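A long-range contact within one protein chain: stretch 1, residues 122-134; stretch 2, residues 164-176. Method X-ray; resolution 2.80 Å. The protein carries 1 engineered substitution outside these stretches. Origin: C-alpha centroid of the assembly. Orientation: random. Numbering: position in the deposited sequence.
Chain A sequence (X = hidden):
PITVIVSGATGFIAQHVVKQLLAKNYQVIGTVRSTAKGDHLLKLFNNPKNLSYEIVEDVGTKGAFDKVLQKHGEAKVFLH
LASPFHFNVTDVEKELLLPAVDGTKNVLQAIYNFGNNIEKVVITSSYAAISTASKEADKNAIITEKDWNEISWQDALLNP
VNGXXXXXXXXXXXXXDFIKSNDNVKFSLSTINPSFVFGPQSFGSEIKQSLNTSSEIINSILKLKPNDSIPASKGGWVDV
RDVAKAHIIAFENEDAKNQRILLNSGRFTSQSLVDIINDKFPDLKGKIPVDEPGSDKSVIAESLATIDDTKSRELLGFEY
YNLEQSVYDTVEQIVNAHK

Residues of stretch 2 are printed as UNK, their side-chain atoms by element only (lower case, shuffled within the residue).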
# COMPACT_ATOMS: atom_id res chain seq x y z
N VAL A 122 -8.45 3.77 -9.44
CA VAL A 122 -7.38 2.90 -8.95
C VAL A 122 -7.56 2.69 -7.44
O VAL A 122 -7.69 3.66 -6.68
CB VAL A 122 -5.99 3.46 -9.27
CG1 VAL A 122 -4.91 2.45 -8.88
CG2 VAL A 122 -5.91 3.84 -10.75
N ILE A 123 -7.55 1.43 -7.02
CA ILE A 123 -7.72 1.07 -5.61
C ILE A 123 -6.47 0.34 -5.13
O ILE A 123 -5.95 -0.54 -5.82
CB ILE A 123 -8.96 0.18 -5.38
CG1 ILE A 123 -10.23 0.95 -5.70
CG2 ILE A 123 -9.00 -0.29 -3.95
CD1 ILE A 123 -11.47 0.15 -5.50
N THR A 124 -6.01 0.69 -3.93
CA THR A 124 -4.92 -0.04 -3.33
C THR A 124 -5.46 -1.31 -2.70
O THR A 124 -6.28 -1.24 -1.78
CB THR A 124 -4.21 0.78 -2.26
OG1 THR A 124 -4.07 2.12 -2.72
CG2 THR A 124 -2.84 0.18 -1.98
N SER A 125 -5.00 -2.45 -3.18
CA SER A 125 -5.33 -3.69 -2.52
C SER A 125 -4.07 -4.20 -1.82
O SER A 125 -3.36 -3.42 -1.19
CB SER A 125 -5.92 -4.69 -3.53
OG SER A 125 -6.46 -5.81 -2.85
N SER A 126 -3.76 -5.49 -1.95
CA SER A 126 -2.65 -6.06 -1.22
C SER A 126 -2.32 -7.42 -1.80
O SER A 126 -3.20 -8.14 -2.28
CB SER A 126 -2.97 -6.21 0.28
OG SER A 126 -2.07 -7.12 0.90
N TYR A 127 -1.03 -7.76 -1.76
CA TYR A 127 -0.61 -9.13 -2.04
C TYR A 127 -1.43 -10.12 -1.22
O TYR A 127 -1.65 -11.26 -1.65
CB TYR A 127 0.89 -9.27 -1.74
CG TYR A 127 1.47 -10.64 -1.99
CD1 TYR A 127 1.40 -11.23 -3.26
CD2 TYR A 127 2.09 -11.35 -0.97
CE1 TYR A 127 1.93 -12.48 -3.49
CE2 TYR A 127 2.63 -12.61 -1.20
CZ TYR A 127 2.55 -13.17 -2.46
OH TYR A 127 3.08 -14.42 -2.69
N ALA A 128 -1.89 -9.71 -0.04
CA ALA A 128 -2.71 -10.58 0.78
C ALA A 128 -3.99 -11.01 0.08
O ALA A 128 -4.57 -12.03 0.46
CB ALA A 128 -3.05 -9.90 2.11
N ALA A 129 -4.48 -10.25 -0.89
CA ALA A 129 -5.64 -10.70 -1.65
C ALA A 129 -5.26 -11.66 -2.76
O ALA A 129 -6.14 -12.29 -3.36
CB ALA A 129 -6.41 -9.51 -2.23
N ILE A 130 -3.97 -11.81 -3.04
CA ILE A 130 -3.50 -12.70 -4.09
C ILE A 130 -3.12 -14.08 -3.55
O ILE A 130 -3.41 -15.09 -4.18
CB ILE A 130 -2.33 -12.05 -4.84
CG1 ILE A 130 -2.79 -10.77 -5.54
CG2 ILE A 130 -1.80 -13.03 -5.84
CD1 ILE A 130 -1.79 -10.22 -6.57
N SER A 131 -2.47 -14.16 -2.38
CA SER A 131 -1.78 -15.38 -2.00
C SER A 131 -2.48 -16.10 -0.85
O SER A 131 -2.67 -15.53 0.23
CB SER A 131 -0.32 -15.08 -1.65
OG SER A 131 -0.22 -14.33 -0.48
N THR A 132 -2.85 -17.35 -1.10
CA THR A 132 -3.31 -18.25 -0.04
C THR A 132 -2.12 -18.69 0.81
O THR A 132 -1.06 -19.03 0.27
CB THR A 132 -4.00 -19.46 -0.68
OG1 THR A 132 -4.99 -19.01 -1.63
CG2 THR A 132 -4.67 -20.30 0.35
N ALA A 133 -2.28 -18.66 2.14
CA ALA A 133 -1.17 -18.98 3.03
C ALA A 133 -0.49 -20.30 2.65
O ALA A 133 0.75 -20.38 2.60
CB ALA A 133 -1.64 -19.03 4.48
N SER A 134 -1.28 -21.34 2.36
CA SER A 134 -0.67 -22.64 2.04
C SER A 134 0.16 -22.57 0.76
O SER A 134 1.17 -23.27 0.63
CB SER A 134 -1.74 -23.71 1.91
OG SER A 134 -2.34 -23.65 0.61
N UNK A 164 -6.87 -9.61 8.97
CA UNK A 164 -6.27 -8.58 8.12
C UNK A 164 -6.22 -9.05 6.67
O UNK A 164 -6.73 -8.37 5.77
c UNK A 164 -3.22 -7.89 6.75
c UNK A 164 -4.88 -8.21 8.63
c UNK A 164 -4.31 -5.95 7.62
c UNK A 164 -2.75 -5.74 5.81
c UNK A 164 -2.54 -7.11 5.83
o UNK A 164 -2.05 -5.00 4.87
c UNK A 164 -4.12 -7.33 7.66
c UNK A 164 -3.63 -5.15 6.70
N UNK A 165 -5.64 -10.22 6.42
CA UNK A 165 -5.52 -10.65 5.04
C UNK A 165 -6.89 -10.95 4.44
O UNK A 165 -7.17 -10.58 3.29
c UNK A 165 -1.71 -13.57 3.16
c UNK A 165 -2.36 -12.96 5.50
n UNK A 165 -1.05 -13.27 2.06
n UNK A 165 -1.67 -12.74 4.21
c UNK A 165 -3.39 -11.87 5.87
c UNK A 165 -4.59 -11.86 4.92
n UNK A 165 -2.40 -14.71 3.18
N UNK A 166 -7.78 -11.58 5.21
CA UNK A 166 -9.14 -11.77 4.74
C UNK A 166 -9.80 -10.47 4.31
O UNK A 166 -10.38 -10.38 3.22
N UNK A 167 -9.71 -9.44 5.14
CA UNK A 167 -10.37 -8.18 4.82
C UNK A 167 -9.82 -7.59 3.53
O UNK A 167 -10.56 -6.97 2.76
o UNK A 167 -8.83 -6.90 6.09
c UNK A 167 -10.21 -7.19 5.95
N UNK A 168 -8.53 -7.76 3.28
CA UNK A 168 -7.99 -7.28 2.02
C UNK A 168 -8.61 -8.02 0.85
O UNK A 168 -9.05 -7.40 -0.13
c UNK A 168 -6.04 -4.96 2.56
c UNK A 168 -6.46 -7.37 2.03
c UNK A 168 -5.81 -6.38 3.01
c UNK A 168 -5.45 -3.93 3.51
n UNK A 168 -5.37 -2.58 2.85
N UNK A 169 -8.73 -9.35 0.96
CA UNK A 169 -9.32 -10.15 -0.11
C UNK A 169 -10.80 -9.84 -0.29
O UNK A 169 -11.27 -9.70 -1.42
c UNK A 169 -9.78 -12.63 -0.77
c UNK A 169 -9.10 -11.64 0.19
c UNK A 169 -11.80 -14.14 -1.06
c UNK A 169 -11.18 -13.01 -0.25
n UNK A 169 -11.31 -15.46 -0.57
N UNK A 170 -11.57 -9.73 0.79
CA UNK A 170 -12.99 -9.49 0.58
C UNK A 170 -13.26 -8.07 0.11
O UNK A 170 -14.14 -7.86 -0.72
c UNK A 170 -13.79 -9.85 1.84
c UNK A 170 -13.14 -13.30 3.30
c UNK A 170 -13.86 -14.12 2.42
c UNK A 170 -13.12 -11.91 3.12
c UNK A 170 -14.55 -12.16 1.20
c UNK A 170 -14.57 -13.54 1.36
c UNK A 170 -13.84 -11.33 2.08
N UNK A 171 -12.47 -7.09 0.58
CA UNK A 171 -12.57 -5.73 0.06
C UNK A 171 -12.35 -5.69 -1.44
O UNK A 171 -13.09 -5.02 -2.17
c UNK A 171 -11.58 -4.80 0.76
N UNK A 172 -11.33 -6.40 -1.94
CA UNK A 172 -11.08 -6.38 -3.37
C UNK A 172 -12.12 -7.21 -4.13
O UNK A 172 -12.53 -6.84 -5.24
o UNK A 172 -7.11 -7.62 -4.91
o UNK A 172 -8.00 -7.25 -6.88
c UNK A 172 -9.67 -6.89 -3.69
c UNK A 172 -9.11 -6.28 -4.99
c UNK A 172 -7.99 -7.11 -5.64
N UNK A 173 -12.52 -8.35 -3.55
CA UNK A 173 -13.59 -9.14 -4.15
C UNK A 173 -14.82 -8.27 -4.35
O UNK A 173 -15.50 -8.36 -5.38
c UNK A 173 -13.90 -10.36 -3.28
n UNK A 173 -15.83 -13.87 -3.40
c UNK A 173 -14.54 -11.52 -3.97
c UNK A 173 -16.01 -11.57 -3.74
c UNK A 173 -16.58 -12.85 -4.01
N UNK A 174 -15.07 -7.37 -3.41
CA UNK A 174 -16.26 -6.53 -3.48
C UNK A 174 -16.16 -5.51 -4.61
O UNK A 174 -17.16 -5.21 -5.27
c UNK A 174 -16.47 -5.84 -2.13
N UNK A 175 -14.96 -4.96 -4.84
CA UNK A 175 -14.79 -3.99 -5.92
C UNK A 175 -15.06 -4.61 -7.29
O UNK A 175 -15.75 -4.02 -8.12
c UNK A 175 -13.39 -3.39 -5.89
N UNK A 176 -14.48 -5.80 -7.55
CA UNK A 176 -14.71 -6.44 -8.84
C UNK A 176 -16.16 -6.87 -8.98
O UNK A 176 -16.74 -6.77 -10.07
c UNK A 176 -10.38 -6.35 -9.90
c UNK A 176 -12.35 -7.24 -9.16
c UNK A 176 -13.78 -7.63 -9.05
c UNK A 176 -9.49 -5.65 -10.72
c UNK A 176 -11.34 -5.19 -12.20
c UNK A 176 -11.35 -7.53 -8.29
n UNK A 176 -10.17 -7.01 -8.73
c UNK A 176 -12.23 -5.88 -11.39
c UNK A 176 -9.98 -5.09 -11.87
c UNK A 176 -11.75 -6.47 -10.21

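Position 164 has one carbon followed by a six-carbon ring bearing one oxygen. The ring leans nearer to stretch 1 but covers little of it. This is Tyr-164.

Position 165 has three carbons, a nitrogen, then a carbon carrying two more nitrogens. The end of the side chain comes nearer to stretch 1, and its nitrogens reach Ser-131. This is Arg-165. Its NH1 donates to Ser-131 O at 3.1 Å. Its NH2 donates to Ser-131 OG at 2.9 Å, and weakly to Ser-131 O at 3.3 Å. Ala-128 O sits over one face of the guanidinium.

Position 166 has no side-chain atoms. It is Gly-166. Position 167 has one carbon and one oxygen, out of reach of stretch 1. It is Ser-167, and its OG donates to Tyr-164 O at 2.6 Å, within the helix.

Position 168 has four carbons in a row ending in nitrogen. Its CB lies 4.2 Å from Ala-128 CB, and the chain also passes Ser-126. This is Lys-168, whose CG is 3.9 Å from Ser-126 CB.

Position 169 shows the same atoms, but its end leads away from stretch 1. Its CA lies 3.7 Å from Ala-129 CB. This is Lys-169; NZ is hydrogen-bonded elsewhere in the structure.

Position 170 has one carbon and a plain six-carbon ring. Its CA-to-CB bond points away from stretch 1, and no atom of the side chain makes contact. It is Phe-170. Position 171 has a single carbon, too far for contact. It is Ala-171.

Position 172 has three carbons, the third carrying two oxygens. One oxygen meets Ser-125. This is Glu-172. Ser-125 OG donates to Glu-172 OE2 at 2.8 Å, and Ala-129 CB lies 3.4 Å from Glu-172 OE2.

Position 173 has four carbons ending in nitrogen, leading away from stretch 1. It is Lys-173. Position 174 has one carbon, out of reach. It is Ala-174. Position 175 also has one carbon, CB, which lies 4.0 Å from Ile-123 CD1. It is Ala-175. Position 176 has one carbon and fused rings holding eight carbons and one nitrogen. It is Trp-176. Its NE1 donates to Glu-172 OE1 at 2.9 Å.

The contact packs one side of a helix against the end of a strand and the turn after it. The CA atoms of Ala-129 and Lys-169 are 4.0 Å apart. Ala-129 has only CB to place there, and the end of Lys-169 leads away. Polar bonds flank this packing. Arg-165 holds Ser-131 through backbone and side chain, while Glu-172 accepts from Ser-125. Further along the helix, Ala-175 adds an apolar contact with Ile-123. Together the two stretches bury 566 Å².

Stretch 2 164-176: YRGSKKFAEKAAW
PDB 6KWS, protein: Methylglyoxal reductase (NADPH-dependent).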